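Local atomic coordinates of acetyl xylan esterase II (Penicillium purpurogenum, PDB entry 1G66), a protein that probably hydrolyses acetyl ester groups on xylan, working as a fungal serine esterase of the cutinase family in the alpha/beta-hydrolase clan. Residues 30-35 with 197-202; 98-103 with 123-128. One frame throughout, in Å; residues are numbered along the deposited sequence. Where two conformers were deposited one is given.

How the contacts relate
Starting from the N terminus, the chain runs through strand 5-10 and helix 23-32, whose last turn, with the loop that follows, supplies residues 30-35 of contact 1. Their partner, 197-202 on the last helix, lies 162 residues further on, so contact 1 closes a loop spanning most of the chain. Contact 2 falls wholly within that loop and closes a much shorter one, bringing the end of helix 91-101 against the start of strand 125-131. The two contacts lie on opposite faces of the parallel sheet, their centres about 18 Å apart. They meet through the strand itself: Ala127 CB of contact 2 lies 3.9 Å from Val202 CG2 of contact 1.

Contact 1 (30-35 with 197-202); sequences LSAYPG and QALAFV
Leu199 and Ala32 meet where two helices, 23-32 and the C-terminal 190-206, lie side by side on one face of the central parallel sheet of this alpha/beta-hydrolase fold. The join is mainly apolar and rather loose, with no hydrogen bond from one segment to the other. Leu199 has its CG anti to the backbone N (chi1 177°), which swings the fork across to the first helix, and its CD1 comes to 4.2 Å from Ala32 CB.

Tyr33 takes over just where helix 23-32 ends. Its N keeps a weak bond to Leu30 O at 3.4 Å, but its own backbone has left helical angles. The ring projects from this end toward the last helix and presents the CE1 side to Val202, with CE1 4.9 Å from Val202 CG1. Val29 lies against both Leu199 and Val202, while Lys203 and Leu206 of the last helix touch the tyrosine. Val202 also packs on Ala127 and Ile129, so the patch is continuous with the sheet beneath.

The phenol end is polar and finds its partner beyond the two segments: the hydroxyl is hydrogen-bonded to the terminal carboxylate of Gly207, joining the end of the first helix to the end of the chain. By contrast, Tyr33 OH stays 4.5 Å from Val202 O, which is too long for a bond.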
loop_
_atom_site.group_PDB
_atom_site.type_symbol
_atom_site.label_atom_id
_atom_site.label_comp_id
_atom_site.label_asym_id
_atom_site.label_seq_id
_atom_site.Cartn_x
_atom_site.Cartn_y
_atom_site.Cartn_z
ATOM N N LEU A 30 -6.983 12.775 6.029
ATOM C CA LEU A 30 -6.620 13.920 6.843
ATOM C C LEU A 30 -7.738 14.910 6.941
ATOM O O LEU A 30 -7.947 15.515 7.999
ATOM C CB LEU A 30 -5.419 14.617 6.234
ATOM C CG LEU A 30 -4.079 13.881 6.319
ATOM C CD1 LEU A 30 -3.030 14.547 5.469
ATOM C CD2 LEU A 30 -3.582 13.775 7.709
ATOM N N SER A 31 -8.480 15.122 5.870
ATOM C CA SER A 31 -9.557 16.078 5.914
ATOM C C SER A 31 -10.772 15.538 6.671
ATOM O O SER A 31 -11.516 16.349 7.197
ATOM C CB SER A 31 -10.083 16.281 4.501
ATOM O OG SER A 31 -10.861 15.297 3.854
ATOM N N ALA A 32 -10.914 14.226 6.770
ATOM C CA ALA A 32 -11.994 13.621 7.523
ATOM C C ALA A 32 -11.714 13.655 9.030
ATOM O O ALA A 32 -12.656 13.473 9.817
ATOM C CB ALA A 32 -12.220 12.196 7.079
ATOM N N TYR A 33 -10.480 13.806 9.383
ATOM C CA TYR A 33 -10.038 13.729 10.789
ATOM C C TYR A 33 -9.095 14.868 11.102
ATOM O O TYR A 33 -7.884 14.692 11.171
ATOM C CB TYR A 33 -9.376 12.380 11.075
ATOM C CG TYR A 33 -10.327 11.224 10.940
ATOM C CD1 TYR A 33 -10.413 10.465 9.786
ATOM C CD2 TYR A 33 -11.204 10.885 11.955
ATOM C CE1 TYR A 33 -11.294 9.428 9.670
ATOM C CE2 TYR A 33 -12.101 9.824 11.853
ATOM C CZ TYR A 33 -12.143 9.110 10.684
ATOM O OH TYR A 33 -12.998 8.036 10.504
ATOM N N PRO A 34 -9.620 16.061 11.349
ATOM C CA PRO A 34 -8.751 17.162 11.753
ATOM C C PRO A 34 -7.857 16.787 12.921
ATOM O O PRO A 34 -8.279 16.103 13.871
ATOM C CB PRO A 34 -9.783 18.196 12.194
ATOM C CG PRO A 34 -10.932 17.902 11.268
ATOM C CD PRO A 34 -11.043 16.392 11.270
ATOM N N GLY A 35 -6.603 17.201 12.884
ATOM C CA GLY A 35 -5.608 16.869 13.848
ATOM C C GLY A 35 -4.784 15.637 13.481
ATOM O O GLY A 35 -3.718 15.450 14.035
ATOM N N GLN A 197 -14.758 5.154 -1.975
ATOM C CA GLN A 197 -14.869 3.854 -1.379
ATOM C C GLN A 197 -13.787 3.646 -0.324
ATOM O O GLN A 197 -14.044 3.143 0.750
ATOM C CB GLN A 197 -14.774 2.700 -2.374
ATOM C CG GLN A 197 -16.001 2.477 -3.211
ATOM C CD GLN A 197 -15.954 1.139 -3.921
ATOM O OE1 GLN A 197 -15.538 0.144 -3.349
ATOM N NE2 GLN A 197 -16.404 1.102 -5.149
ATOM N N ALA A 198 -12.570 4.023 -0.693
ATOM C CA ALA A 198 -11.455 3.819 0.235
ATOM C C ALA A 198 -11.644 4.616 1.492
ATOM O O ALA A 198 -11.436 4.112 2.602
ATOM C CB ALA A 198 -10.159 4.172 -0.466
ATOM N N LEU A 199 -12.042 5.884 1.337
ATOM C CA LEU A 199 -12.277 6.716 2.525
ATOM C C LEU A 199 -13.417 6.158 3.374
ATOM O O LEU A 199 -13.337 6.161 4.600
ATOM C CB LEU A 199 -12.579 8.135 2.074
ATOM C CG LEU A 199 -12.914 9.103 3.195
ATOM C CD1 LEU A 199 -11.748 9.242 4.200
ATOM C CD2 LEU A 199 -13.319 10.463 2.644
ATOM N N ALA A 200 -14.469 5.678 2.725
ATOM C CA ALA A 200 -15.559 5.076 3.478
ATOM C C ALA A 200 -15.081 3.893 4.296
ATOM O O ALA A 200 -15.474 3.683 5.441
ATOM C CB ALA A 200 -16.684 4.682 2.525
ATOM N N PHE A 201 -14.216 3.086 3.667
ATOM C CA PHE A 201 -13.680 1.959 4.414
ATOM C C PHE A 201 -12.844 2.422 5.591
ATOM O O PHE A 201 -13.002 1.925 6.696
ATOM C CB PHE A 201 -12.837 1.102 3.462
ATOM C CG PHE A 201 -12.212 -0.077 4.147
ATOM C CD1 PHE A 201 -12.944 -1.166 4.526
ATOM C CD2 PHE A 201 -10.836 -0.087 4.421
ATOM C CE1 PHE A 201 -12.370 -2.258 5.130
ATOM C CE2 PHE A 201 -10.236 -1.184 5.018
ATOM C CZ PHE A 201 -11.014 -2.288 5.388
ATOM N N VAL A 202 -11.945 3.368 5.367
ATOM C CA VAL A 202 -11.131 3.886 6.453
ATOM C C VAL A 202 -12.045 4.384 7.576
ATOM O O VAL A 202 -11.786 4.091 8.754
ATOM C CB VAL A 202 -10.175 4.973 5.951
ATOM C CG1 VAL A 202 -9.490 5.671 7.132
ATOM C CG2 VAL A 202 -9.164 4.422 4.977
#

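Contact 2 (98-103 with 123-128); sequences VALCGG and NMVKAA
Lys126 NZ is hydrogen-bonded to Asn123 O at 2.6 Å across the helix-to-strand junction that brings Val125 and Ala128 up to Leu100. Here the alpha/beta-hydrolase fold completes a beta-alpha-beta crossover: strand 83-89 leads into helix 91-101 through a tight turn that is probably the nucleophile elbow of the family, and, after a loop and the short helix 119-124, the chain returns as the neighbouring parallel strand 125-131. The lysine chain bends twice near its root and then runs out extended, bringing the ammonium group back over the last turn of helix 119-124. It meets the carbonyl at a C=O...N angle of 151°, tilted out of the carbonyl plane.

Between helix and strand the contact is purely apolar, and a single side chain from the helix makes it. In Leu100, CG anti to the backbone N (chi1 176°) carries the fork toward the strand, where it opens over the first half. CD2 lies 3.8 Å from Ala128 CB, the tightest approach here, while CD1 sits 4.5 Å from Val125 CG1. The near-helical psi of Lys126 (-24°) interrupts the regular strand, which is consistent with Val125 and Ala128, three residues apart, both facing the helix. Ala127 points the other way, toward the last helix.

Ile167 of strand 167-170 borders both Leu100 and Ala128, and Leu86 of strand 83-89 touches Ala128; the leucine lies on the face of the sheet over strands 125-131 and 167-170. Beside it, Cys101 is tied to Cys161 by a disulfide. The helix stops immediately afterwards at Gly102, which has positive phi, yet its amide still closes a last helical turn, Gly102 N lying 2.8 Å from Val98 O.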
loop_
_atom_site.group_PDB
_atom_site.type_symbol
_atom_site.label_atom_id
_atom_site.label_comp_id
_atom_site.label_asym_id
_atom_site.label_seq_id
_atom_site.Cartn_x
_atom_site.Cartn_y
_atom_site.Cartn_z
ATOM N N VAL A 98 3.447 -6.430 1.147
ATOM C CA VAL A 98 4.390 -7.348 1.752
ATOM C C VAL A 98 4.604 -7.043 3.222
ATOM O O VAL A 98 4.670 -7.932 4.059
ATOM C CB VAL A 98 5.713 -7.372 0.975
ATOM C CG1 VAL A 98 6.640 -8.389 1.620
ATOM C CG2 VAL A 98 5.464 -7.710 -0.470
ATOM N N ALA A 99 4.796 -5.767 3.553
ATOM C CA ALA A 99 5.111 -5.453 4.927
ATOM C C ALA A 99 4.013 -5.894 5.863
ATOM O O ALA A 99 4.306 -6.375 6.983
ATOM C CB ALA A 99 5.389 -3.962 5.088
ATOM N N LEU A 100 2.761 -5.661 5.496
ATOM C CA LEU A 100 1.612 -5.948 6.338
ATOM C C LEU A 100 1.164 -7.400 6.297
ATOM O O LEU A 100 0.853 -7.983 7.319
ATOM C CB LEU A 100 0.443 -5.059 5.944
ATOM C CG LEU A 100 -0.875 -5.297 6.665
ATOM C CD1 LEU A 100 -0.762 -5.067 8.137
ATOM C CD2 LEU A 100 -1.925 -4.402 6.053
ATOM N N CYS A 101 1.161 -7.986 5.096
ATOM C CA CYS A 101 0.623 -9.341 4.919
ATOM C C CYS A 101 1.706 -10.416 4.915
ATOM O O CYS A 101 1.354 -11.588 5.003
ATOM C CB CYS A 101 -0.119 -9.446 3.607
ATOM S SG CYS A 101 -1.675 -8.524 3.565
ATOM N N GLY A 102 2.976 -10.054 4.793
ATOM C CA GLY A 102 4.026 -11.018 4.654
ATOM C C GLY A 102 3.878 -11.761 3.347
ATOM O O GLY A 102 3.389 -11.255 2.340
ATOM N N GLY A 103 4.375 -13.021 3.335
ATOM C CA GLY A 103 4.336 -13.814 2.139
ATOM C C GLY A 103 5.518 -13.598 1.202
ATOM O O GLY A 103 5.647 -14.303 0.219
ATOM N N ASN A 123 -1.435 -4.559 14.982
ATOM C CA ASN A 123 -2.683 -4.347 15.690
ATOM C C ASN A 123 -3.175 -2.943 15.493
ATOM O O ASN A 123 -4.373 -2.727 15.388
ATOM C CB ASN A 123 -2.433 -4.614 17.182
ATOM C CG ASN A 123 -3.644 -4.309 18.035
ATOM O OD1 ASN A 123 -3.506 -3.513 18.976
ATOM N ND2 ASN A 123 -4.745 -4.875 17.768
ATOM N N MET A 124 -2.273 -1.943 15.442
ATOM C CA MET A 124 -2.742 -0.562 15.345
ATOM C C MET A 124 -2.943 -0.084 13.906
ATOM O O MET A 124 -3.553 0.968 13.755
ATOM C CB MET A 124 -1.824 0.399 16.111
ATOM C CG MET A 124 -1.912 0.185 17.606
ATOM S SD MET A 124 -3.600 0.110 18.261
ATOM C CE MET A 124 -4.032 1.867 18.236
ATOM N N VAL A 125 -2.505 -0.834 12.911
ATOM C CA VAL A 125 -2.995 -0.583 11.551
ATOM C C VAL A 125 -4.466 -0.922 11.536
ATOM O O VAL A 125 -4.837 -2.079 11.775
ATOM C CB VAL A 125 -2.232 -1.403 10.515
ATOM C CG1 VAL A 125 -2.924 -1.279 9.146
ATOM C CG2 VAL A 125 -0.788 -0.973 10.433
ATOM N N LYS A 126 -5.304 0.074 11.344
ATOM C CA LYS A 126 -6.730 -0.143 11.332
ATOM C C LYS A 126 -7.292 -0.218 9.931
ATOM O O LYS A 126 -8.344 -0.800 9.723
ATOM C CB LYS A 126 -7.483 0.891 12.168
ATOM C CG LYS A 126 -6.987 0.911 13.617
ATOM C CD LYS A 126 -7.026 -0.445 14.288
ATOM C CE LYS A 126 -6.818 -0.426 15.748
ATOM N NZ LYS A 126 -6.592 -1.769 16.343
ATOM N N ALA A 127 -6.612 0.377 8.967
ATOM C CA ALA A 127 -7.055 0.344 7.570
ATOM C C ALA A 127 -5.819 0.500 6.688
ATOM O O ALA A 127 -4.945 1.314 6.988
ATOM C CB ALA A 127 -8.059 1.469 7.267
ATOM N N ALA A 128 -5.820 -0.246 5.621
ATOM C CA ALA A 128 -4.769 -0.185 4.623
ATOM C C ALA A 128 -5.472 -0.198 3.260
ATOM O O ALA A 128 -6.279 -1.068 2.988
ATOM C CB ALA A 128 -3.810 -1.371 4.749
#